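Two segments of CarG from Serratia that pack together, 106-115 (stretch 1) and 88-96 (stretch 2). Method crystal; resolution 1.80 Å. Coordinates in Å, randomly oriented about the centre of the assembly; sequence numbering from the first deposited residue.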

# COMPACT_ATOMS: atom_id res chain seq x y z
N LYS A 106 -23.05 9.08 16.49
CA LYS A 106 -23.29 7.76 15.94
C LYS A 106 -22.10 7.22 15.17
O LYS A 106 -21.32 7.98 14.60
CB LYS A 106 -24.50 7.73 14.97
CG LYS A 106 -25.85 7.84 15.66
CD LYS A 106 -26.92 7.64 14.57
CE LYS A 106 -28.27 8.09 15.05
NZ LYS A 106 -28.85 7.10 15.98
N VAL A 107 -21.92 5.92 15.26
CA VAL A 107 -20.81 5.26 14.63
C VAL A 107 -21.43 4.12 13.85
O VAL A 107 -22.27 3.37 14.43
CB VAL A 107 -19.74 4.70 15.64
CG1 VAL A 107 -18.69 3.91 14.87
CG2 VAL A 107 -19.11 5.77 16.48
N SER A 108 -21.04 3.93 12.59
CA SER A 108 -21.38 2.77 11.80
C SER A 108 -20.27 1.75 11.77
O SER A 108 -19.08 2.13 11.81
CB SER A 108 -21.73 3.10 10.34
OG SER A 108 -20.69 3.69 9.65
N LEU A 109 -20.67 0.48 11.62
CA LEU A 109 -19.71 -0.62 11.50
C LEU A 109 -19.97 -1.35 10.25
O LEU A 109 -21.08 -1.87 10.10
CB LEU A 109 -19.79 -1.55 12.69
CG LEU A 109 -19.39 -1.02 14.07
CD1 LEU A 109 -20.02 -1.88 15.16
CD2 LEU A 109 -17.87 -0.89 14.26
N THR A 110 -19.00 -1.27 9.31
CA THR A 110 -19.11 -1.90 7.99
C THR A 110 -18.24 -3.14 8.07
O THR A 110 -17.06 -3.08 8.42
CB THR A 110 -18.67 -1.02 6.85
OG1 THR A 110 -19.37 0.20 6.97
CG2 THR A 110 -18.93 -1.67 5.51
N ILE A 111 -18.88 -4.28 7.86
CA ILE A 111 -18.28 -5.60 7.92
C ILE A 111 -17.97 -6.05 6.53
O ILE A 111 -18.89 -6.18 5.65
CB ILE A 111 -19.28 -6.62 8.54
CG1 ILE A 111 -19.95 -6.11 9.82
CG2 ILE A 111 -18.64 -7.99 8.68
CD1 ILE A 111 -19.02 -5.89 10.95
N TYR A 112 -16.70 -6.37 6.29
CA TYR A 112 -16.28 -6.90 4.99
C TYR A 112 -15.83 -8.33 5.14
O TYR A 112 -15.19 -8.70 6.13
CB TYR A 112 -15.10 -6.13 4.44
CG TYR A 112 -15.33 -4.70 4.11
CD1 TYR A 112 -15.88 -4.33 2.86
CD2 TYR A 112 -15.13 -3.71 5.04
CE1 TYR A 112 -16.13 -3.00 2.57
CE2 TYR A 112 -15.38 -2.39 4.77
CZ TYR A 112 -15.89 -2.04 3.53
OH TYR A 112 -16.11 -0.75 3.25
N ARG A 113 -16.17 -9.14 4.14
CA ARG A 113 -15.71 -10.50 4.11
C ARG A 113 -14.82 -10.65 2.88
O ARG A 113 -14.92 -9.89 1.87
CB ARG A 113 -16.93 -11.45 4.06
CG ARG A 113 -17.59 -11.39 2.71
CD ARG A 113 -18.74 -12.34 2.50
NE ARG A 113 -19.00 -12.39 1.06
CZ ARG A 113 -19.63 -11.44 0.37
NH1 ARG A 113 -20.14 -10.35 0.98
NH2 ARG A 113 -19.78 -11.61 -0.95
N PHE A 114 -13.99 -11.67 2.91
CA PHE A 114 -13.08 -11.96 1.83
C PHE A 114 -13.82 -12.52 0.62
O PHE A 114 -14.61 -13.48 0.77
CB PHE A 114 -12.03 -12.90 2.28
CG PHE A 114 -10.99 -13.10 1.27
CD1 PHE A 114 -11.12 -14.08 0.30
CD2 PHE A 114 -9.89 -12.24 1.27
CE1 PHE A 114 -10.13 -14.21 -0.68
CE2 PHE A 114 -8.93 -12.37 0.33
CZ PHE A 114 -9.04 -13.36 -0.65
N LYS A 115 -13.53 -12.00 -0.56
CA LYS A 115 -14.23 -12.44 -1.81
C LYS A 115 -13.26 -12.60 -2.98
O LYS A 115 -12.46 -11.69 -3.32
CB LYS A 115 -15.33 -11.48 -2.17
CG LYS A 115 -16.09 -11.86 -3.46
CD LYS A 115 -17.24 -10.95 -3.77
CE LYS A 115 -18.15 -11.63 -4.80
NZ LYS A 115 -18.99 -10.61 -5.48
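Stretch 2 (88-96) HYYLVTARK

Stretch 2 is extended throughout, a β-strand from His 88 to Lys 96 that runs antiparallel to stretch 1, its N-to-C direction at 159° to that of the strand in stretch 1. The register pairs Lys 96 with Val 107, Ala 94 with Leu 109, Val 92 with Ile 111 and, alternating with them, Arg 95 with Ser 108, Thr 93 with Thr 110 and Leu 91 with Tyr 112.

Backbone hydrogen bonds come in reciprocal pairs at alternate residues: Ser 108 N to Arg 95 O 2.8 Å and Arg 95 N to Ser 108 O 2.9 Å; Thr 110 N to Thr 93 O 2.9 Å and Thr 93 N to Thr 110 O 2.8 Å; Tyr 112 N to Leu 91 O 2.7 Å and Leu 91 N to Tyr 112 O 3.1 Å. Beyond, water 1 donates to Tyr 89 O (2.6 Å) and accepts from Phe 114 N (2.9 Å), these two atoms being 4.3 Å apart.

Apolar side chains interlock on one face: Val 92 CG1 lies 3.6 Å from Ile 111 CD1, and Ala 94 CB 3.7 Å from Leu 109 CD2. On the other, Leu 91 CB meets Tyr 112 CB at 4.2 Å, and water 2 hydrogen-bonds Thr 93 O (3.0 Å), Ser 108 OG and Thr 110 OG1 (2.8 Å each).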

# COMPACT_ATOMS: atom_id res chain seq x y z
N HIS A 88 -12.68 -17.84 9.22
CA HIS A 88 -12.91 -16.74 8.34
C HIS A 88 -12.44 -15.51 9.03
O HIS A 88 -12.66 -15.34 10.23
CB HIS A 88 -14.39 -16.54 8.03
CG HIS A 88 -15.05 -17.70 7.36
ND1 HIS A 88 -15.28 -17.75 6.01
CD2 HIS A 88 -15.60 -18.84 7.87
CE1 HIS A 88 -15.93 -18.86 5.70
NE2 HIS A 88 -16.13 -19.54 6.82
N TYR A 89 -11.84 -14.60 8.26
CA TYR A 89 -11.54 -13.25 8.69
C TYR A 89 -12.49 -12.21 8.18
O TYR A 89 -13.03 -12.35 7.08
CB TYR A 89 -10.14 -12.87 8.21
CG TYR A 89 -9.01 -13.59 8.96
CD1 TYR A 89 -8.58 -14.85 8.58
CD2 TYR A 89 -8.38 -12.99 9.99
CE1 TYR A 89 -7.53 -15.51 9.29
CE2 TYR A 89 -7.35 -13.61 10.68
CZ TYR A 89 -6.93 -14.89 10.31
OH TYR A 89 -5.89 -15.42 11.04
N TYR A 90 -12.68 -11.16 8.99
CA TYR A 90 -13.60 -10.06 8.69
C TYR A 90 -12.93 -8.76 9.02
O TYR A 90 -12.26 -8.64 10.05
CB TYR A 90 -14.83 -10.16 9.52
CG TYR A 90 -15.53 -11.47 9.38
CD1 TYR A 90 -16.43 -11.71 8.33
CD2 TYR A 90 -15.21 -12.53 10.22
CE1 TYR A 90 -17.03 -12.92 8.19
CE2 TYR A 90 -15.85 -13.75 10.08
CZ TYR A 90 -16.72 -13.92 9.06
OH TYR A 90 -17.35 -15.14 8.84
N LEU A 91 -12.95 -7.89 8.07
CA LEU A 91 -12.45 -6.54 8.26
C LEU A 91 -13.63 -5.64 8.62
O LEU A 91 -14.62 -5.63 7.89
CB LEU A 91 -11.78 -6.09 7.00
CG LEU A 91 -11.17 -4.68 7.11
CD1 LEU A 91 -10.08 -4.55 8.18
CD2 LEU A 91 -10.62 -4.33 5.74
N VAL A 92 -13.52 -4.87 9.67
CA VAL A 92 -14.58 -4.05 10.19
C VAL A 92 -14.14 -2.61 10.29
O VAL A 92 -13.19 -2.27 11.01
CB VAL A 92 -15.08 -4.54 11.53
CG1 VAL A 92 -16.32 -3.71 11.93
CG2 VAL A 92 -15.44 -6.02 11.42
N THR A 93 -14.81 -1.76 9.51
CA THR A 93 -14.53 -0.33 9.49
C THR A 93 -15.51 0.33 10.45
O THR A 93 -16.73 0.18 10.27
CB THR A 93 -14.60 0.30 8.08
OG1 THR A 93 -13.62 -0.32 7.24
CG2 THR A 93 -14.33 1.81 8.11
N ALA A 94 -14.99 1.05 11.44
CA ALA A 94 -15.84 1.89 12.29
C ALA A 94 -15.73 3.33 11.80
O ALA A 94 -14.59 3.89 11.67
CB ALA A 94 -15.37 1.81 13.69
N ARG A 95 -16.86 4.01 11.59
CA ARG A 95 -16.80 5.38 11.11
C ARG A 95 -17.84 6.21 11.87
O ARG A 95 -18.98 5.79 11.97
CB ARG A 95 -17.12 5.42 9.59
CG ARG A 95 -17.04 6.83 8.98
CD ARG A 95 -17.06 6.88 7.46
NE ARG A 95 -18.39 6.49 7.00
CZ ARG A 95 -19.47 7.29 6.95
NH1 ARG A 95 -19.42 8.58 7.27
NH2 ARG A 95 -20.62 6.78 6.56
N LYS A 96 -17.45 7.39 12.35
CA LYS A 96 -18.39 8.44 12.84
C LYS A 96 -19.17 8.98 11.69
O LYS A 96 -18.59 9.44 10.68
CB LYS A 96 -17.65 9.52 13.59
CG LYS A 96 -16.91 8.99 14.81
CD LYS A 96 -16.39 10.04 15.74
CE LYS A 96 -17.53 10.79 16.42
NZ LYS A 96 -17.02 11.83 17.26
O HOH W 1 -13.93 -13.63 4.99
O HOH W 2 -18.58 2.08 8.82